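PDB 4E12: diketoreductase from Acinetobacter baylyi, which reduces dicarbonyl compounds with NADH and is probably related in activity to (3S)-3-hydroxyacyl-CoA dehydrogenases. Local coordinates for residues A52-E55 with K56-G60; A65-K68 with A69-G72. One frame throughout, in Å; residues are numbered along the deposited sequence.

Overall arrangement
Interactions 1 and 2 follow each other in the chain, the first at the C-terminal end of helix 37-57 and the second making up the short helix 65-72, with their centres about 12 Å apart. The two helices meet along one flank, where Tyr54 CB lies 4.2 Å from Ala66 CB. Both contacts are local and lie at the surface of the NAD-binding domain, their centres some 20 and 22 Å from the centre of the chain. Neither touches the residues known to bind NAD+, a ligand absent from this chain: the side chains of Val53 and Tyr54 are about 11 Å from those of Val14 and Leu15 respectively, and that of Leu70 is about 11 Å from that of Thr12.

Interaction 1 (A52-E55 with K56-G60); sequences AVYE and KEVAG
Tyr54 O takes one sound bond and one weak one from backbone amides of the segment 56-60. Val58 N approaches at 2.7 Å, in the carbonyl plane and on a lone pair, with an N-H...O angle of 156°, whereas Glu57 N makes a weak bond to the same oxygen at 3.0 Å. Val53 O is shared in the same way: Glu57 N donates to it at 2.7 Å, and Lys56 N adds a weak bond. Lys56 N also keeps a weak link to Ala52 O, so Lys56 N and Glu57 N are each divided between carbonyls three and four residues back.

The side chains of Tyr54 and Val58 run side by side and point the same way. Val58 CG2 sits over one face of the phenol ring, 3.8 Å from its centroid and 15° off the normal, a CH-pi contact displaced toward the rim beside CG and CD1. With CG1 anti to the backbone N (chi1 177°), CG2 is the branch laid on the ring, while Val58 CG1 comes to Tyr54 CD1 at 3.9 Å. Phe21 and Phe25 meet the Tyr54 ring edge-to-face, and its OH hydrogen-bonds to Gln22 OE1, which fixes the far end of the ring against helix 14-25.

On the neighbouring flank, Val53 CG1 and Glu57 CG touch at 3.9 Å. The end of the Glu57 side chain leads away from Val53.

Val58 leaves helical angles, and its amide gives the last bond of the helical pattern among these residues. Shared amides, each reaching carbonyls three and four residues back, followed by this departure, mark the C-terminal end of a helix, here helix 37-57 in the Rossmann-type NAD-binding domain.

Interaction 2 (A65-K68 with A69-G72); sequences AAQK and ALGG
Leu70 and Gln67 stand one helical turn apart, and their side chains leave the helix in roughly the same direction, as the lines from CA to CD of Gln67 and from CA to CG of Leu70 attest. They meet only loosely, Gln67 CG lying 4.3 Å from Leu70 CD2. Closer contact comes from the base of the leucine: Leu70 CB is 3.3 Å from Gln67 O and also packs against Ala66 O. The branched end is carried outward from there with CG anti to the backbone N (chi1 168°), and it rests on Phe47 and Glu48 of helix 37-57. Gln67 touches Ala51 of that same helix, so both side chains belong to the face of helix 65-72 that packs against its predecessor.

Ala69 presents its methyl to the turn before it, with Ala69 CB 3.4 Å from Ala66 O. The chain of Lys68 leads away from 69-72.

Beneath the side chains run the i to i+4 helical bonds. Ala69 N reaches Ala65 O at 3.1 Å, Leu70 N reaches Ala66 O at 2.9 Å, and Gly71 N reaches Gln67 O at 2.8 Å, with N-H...O angles between 159° and 163°. Gly72 N is shared between two carbonyls, bonding weakly to Lys68 O and also to Ala69 O at 3.2 Å.

Chemically, then, the cohesion within 65-72 rests on backbone hydrogen bonding, while the side chains of Leu70 and Gln67 pack on helix 37-57.

Interaction 1 (A52-E55 with K56-G60)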
ATOM      1  N   ALA A  52       8.650 -31.220  -6.026  1.00 34.80           N
ATOM      2  CA  ALA A  52       7.362 -31.615  -5.469  1.00 39.38           C
ATOM      3  C   ALA A  52       6.352 -30.462  -5.493  1.00 37.30           C
ATOM      4  O   ALA A  52       5.199 -30.640  -5.903  1.00 35.80           O
ATOM      5  CB  ALA A  52       7.552 -32.127  -4.045  1.00 37.98           C
ATOM      6  N   VAL A  53       6.781 -29.288  -5.042  1.00 33.87           N
ATOM      7  CA  VAL A  53       5.935 -28.095  -5.074  1.00 34.31           C
ATOM      8  C   VAL A  53       5.516 -27.794  -6.510  1.00 32.38           C
ATOM      9  O   VAL A  53       4.341 -27.542  -6.795  1.00 34.82           O
ATOM     10  CB  VAL A  53       6.690 -26.854  -4.537  1.00 37.39           C
ATOM     11  CG1 VAL A  53       5.788 -25.626  -4.575  1.00 33.63           C
ATOM     12  CG2 VAL A  53       7.209 -27.117  -3.133  1.00 38.40           C
ATOM     13  N   TYR A  54       6.481 -27.790  -7.419  1.00 31.01           N
ATOM     14  CA  TYR A  54       6.170 -27.500  -8.812  1.00 32.11           C
ATOM     15  C   TYR A  54       5.132 -28.440  -9.376  1.00 34.23           C
ATOM     16  O   TYR A  54       4.137 -27.999  -9.956  1.00 35.06           O
ATOM     17  CB  TYR A  54       7.419 -27.498  -9.688  1.00 33.25           C
ATOM     18  CG  TYR A  54       8.143 -26.177  -9.666  1.00 34.88           C
ATOM     19  CD1 TYR A  54       8.495 -25.534 -10.854  1.00 34.12           C
ATOM     20  CD2 TYR A  54       8.474 -25.565  -8.456  1.00 31.09           C
ATOM     21  CE1 TYR A  54       9.159 -24.313 -10.837  1.00 34.68           C
ATOM     22  CE2 TYR A  54       9.137 -24.351  -8.422  1.00 35.29           C
ATOM     23  CZ  TYR A  54       9.478 -23.728  -9.619  1.00 35.77           C
ATOM     24  OH  TYR A  54      10.134 -22.528  -9.581  1.00 36.95           O
ATOM     25  N   GLU A  55       5.355 -29.735  -9.212  1.00 38.92           N
ATOM     26  CA  GLU A  55       4.420 -30.698  -9.763  1.00 48.20           C
ATOM     27  C   GLU A  55       2.986 -30.466  -9.276  1.00 45.08           C
ATOM     28  O   GLU A  55       2.034 -30.787  -9.990  1.00 43.28           O
ATOM     29  CB  GLU A  55       4.930 -32.145  -9.612  1.00 50.33           C
ATOM     30  CG  GLU A  55       5.262 -32.613  -8.215  1.00 69.71           C
ATOM     31  CD  GLU A  55       6.212 -33.822  -8.216  1.00 67.65           C
ATOM     32  OE1 GLU A  55       6.621 -34.277  -9.306  1.00 50.90           O
ATOM     33  OE2 GLU A  55       6.555 -34.319  -7.123  1.00 61.41           O
ATOM     34  N   LYS A  56       2.817 -29.857  -8.102  1.00 41.10           N
ATOM     35  CA  LYS A  56       1.468 -29.551  -7.609  1.00 42.45           C
ATOM     36  C   LYS A  56       1.034 -28.112  -7.910  1.00 48.66           C
ATOM     37  O   LYS A  56      -0.163 -27.848  -8.047  1.00 47.77           O
ATOM     38  CB  LYS A  56       1.369 -29.780  -6.098  1.00 44.40           C
ATOM     39  CG  LYS A  56       1.718 -31.196  -5.626  1.00 49.13           C
ATOM     40  CD  LYS A  56       0.789 -32.255  -6.183  1.00 72.37           C
ATOM     41  CE  LYS A  56       1.239 -33.648  -5.742  1.00 80.94           C
ATOM     42  NZ  LYS A  56       0.420 -34.737  -6.346  1.00 78.03           N
ATOM     43  N   GLU A  57       1.986 -27.186  -8.016  1.00 45.38           N
ATOM     44  CA  GLU A  57       1.649 -25.757  -8.096  1.00 44.23           C
ATOM     45  C   GLU A  57       1.947 -25.080  -9.439  1.00 42.18           C
ATOM     46  O   GLU A  57       1.452 -23.976  -9.701  1.00 36.56           O
ATOM     47  CB  GLU A  57       2.380 -24.982  -6.998  1.00 46.19           C
ATOM     48  CG  GLU A  57       2.070 -25.416  -5.581  1.00 55.37           C
ATOM     49  CD  GLU A  57       0.651 -25.092  -5.165  1.00 63.17           C
ATOM     50  OE1 GLU A  57      -0.008 -24.305  -5.876  1.00 64.77           O
ATOM     51  OE2 GLU A  57       0.195 -25.616  -4.127  1.00 65.47           O
ATOM     52  N   VAL A  58       2.762 -25.688 -10.292  1.00 38.80           N
ATOM     53  CA  VAL A  58       3.265 -24.923 -11.432  1.00 35.78           C
ATOM     54  C   VAL A  58       2.854 -25.553 -12.756  1.00 38.35           C
ATOM     55  O   VAL A  58       3.073 -26.745 -12.967  1.00 38.58           O
ATOM     56  CB  VAL A  58       4.816 -24.761 -11.357  1.00 34.49           C
ATOM     57  CG1 VAL A  58       5.326 -24.042 -12.583  1.00 31.15           C
ATOM     58  CG2 VAL A  58       5.216 -23.978 -10.101  1.00 31.76           C
ATOM     59  N   ALA A  59       2.266 -24.755 -13.645  1.00 35.68           N
ATOM     60  CA  ALA A  59       1.809 -25.250 -14.929  1.00 38.31           C
ATOM     61  C   ALA A  59       2.935 -25.951 -15.674  1.00 37.12           C
ATOM     62  O   ALA A  59       4.052 -25.428 -15.778  1.00 40.70           O
ATOM     63  CB  ALA A  59       1.251 -24.117 -15.767  1.00 41.08           C
ATOM     64  N   GLY A  60       2.629 -27.147 -16.167  1.00 38.08           N
ATOM     65  CA  GLY A  60       3.555 -27.876 -17.007  1.00 33.28           C
ATOM     66  C   GLY A  60       4.535 -28.755 -16.259  1.00 36.52           C
ATOM     67  O   GLY A  60       5.355 -29.432 -16.886  1.00 40.59           O
TER

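Interaction 2 (A65-K68 with A69-G72)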
ATOM      1  N   ALA A  65       7.799 -33.620 -15.526  1.00 35.61           N
ATOM      2  CA  ALA A  65       8.566 -32.483 -16.029  1.00 35.37           C
ATOM      3  C   ALA A  65       9.438 -31.875 -14.917  1.00 29.77           C
ATOM      4  O   ALA A  65      10.605 -31.549 -15.151  1.00 38.68           O
ATOM      5  CB  ALA A  65       7.652 -31.440 -16.642  1.00 34.25           C
ATOM      6  N   ALA A  66       8.884 -31.741 -13.714  1.00 35.90           N
ATOM      7  CA  ALA A  66       9.641 -31.221 -12.578  1.00 34.98           C
ATOM      8  C   ALA A  66      10.873 -32.097 -12.288  1.00 40.74           C
ATOM      9  O   ALA A  66      11.970 -31.571 -12.079  1.00 35.13           O
ATOM     10  CB  ALA A  66       8.755 -31.117 -11.347  1.00 41.87           C
ATOM     11  N   GLN A  67      10.695 -33.418 -12.259  1.00 39.68           N
ATOM     12  CA  GLN A  67      11.828 -34.337 -12.058  1.00 38.57           C
ATOM     13  C   GLN A  67      12.850 -34.311 -13.187  1.00 39.86           C
ATOM     14  O   GLN A  67      14.051 -34.445 -12.939  1.00 41.94           O
ATOM     15  CB  GLN A  67      11.370 -35.775 -11.788  1.00 43.20           C
ATOM     16  CG  GLN A  67      11.112 -36.092 -10.309  1.00 44.86           C
ATOM     17  CD  GLN A  67      10.011 -35.266  -9.695  1.00 59.00           C
ATOM     18  OE1 GLN A  67       9.275 -34.561 -10.391  1.00 91.33           O
ATOM     19  NE2 GLN A  67       9.898 -35.334  -8.373  1.00 60.03           N
ATOM     20  N   LYS A  68      12.410 -34.153 -14.428  1.00 36.75           N
ATOM     21  CA  LYS A  68      13.386 -34.043 -15.504  1.00 34.95           C
ATOM     22  C   LYS A  68      14.262 -32.816 -15.231  1.00 41.50           C
ATOM     23  O   LYS A  68      15.490 -32.865 -15.364  1.00 33.38           O
ATOM     24  CB  LYS A  68      12.684 -33.931 -16.864  1.00 39.87           C
ATOM     25  CG  LYS A  68      13.620 -33.968 -18.072  1.00 57.35           C
ATOM     26  CD  LYS A  68      12.830 -33.977 -19.382  1.00 63.16           C
ATOM     27  CE  LYS A  68      13.739 -34.061 -20.602  1.00101.37           C
ATOM     28  NZ  LYS A  68      14.652 -32.889 -20.714  1.00106.02           N
ATOM     29  N   ALA A  69      13.642 -31.713 -14.828  1.00 36.68           N
ATOM     30  CA  ALA A  69      14.429 -30.519 -14.541  1.00 37.01           C
ATOM     31  C   ALA A  69      15.386 -30.822 -13.387  1.00 33.41           C
ATOM     32  O   ALA A  69      16.572 -30.482 -13.435  1.00 38.31           O
ATOM     33  CB  ALA A  69      13.522 -29.351 -14.196  1.00 38.47           C
ATOM     34  N   LEU A  70      14.864 -31.469 -12.351  1.00 33.88           N
ATOM     35  CA  LEU A  70      15.656 -31.830 -11.175  1.00 34.79           C
ATOM     36  C   LEU A  70      16.890 -32.653 -11.561  1.00 38.06           C
ATOM     37  O   LEU A  70      18.022 -32.367 -11.145  1.00 36.67           O
ATOM     38  CB  LEU A  70      14.778 -32.639 -10.225  1.00 33.73           C
ATOM     39  CG  LEU A  70      15.426 -33.367  -9.054  1.00 36.89           C
ATOM     40  CD1 LEU A  70      16.082 -32.360  -8.119  1.00 35.37           C
ATOM     41  CD2 LEU A  70      14.364 -34.182  -8.323  1.00 32.99           C
ATOM     42  N   GLY A  71      16.656 -33.687 -12.355  1.00 36.69           N
ATOM     43  CA  GLY A  71      17.737 -34.587 -12.710  1.00 39.71           C
ATOM     44  C   GLY A  71      18.779 -33.978 -13.615  1.00 39.28           C
ATOM     45  O   GLY A  71      19.897 -34.492 -13.701  1.00 39.42           O
ATOM     46  N   GLY A  72      18.425 -32.885 -14.290  1.00 42.64           N
ATOM     47  CA  GLY A  72      19.359 -32.241 -15.197  1.00 37.11           C
ATOM     48  C   GLY A  72      20.302 -31.223 -14.562  1.00 38.19           C
ATOM     49  O   GLY A  72      21.230 -30.757 -15.224  1.00 38.28           O
TER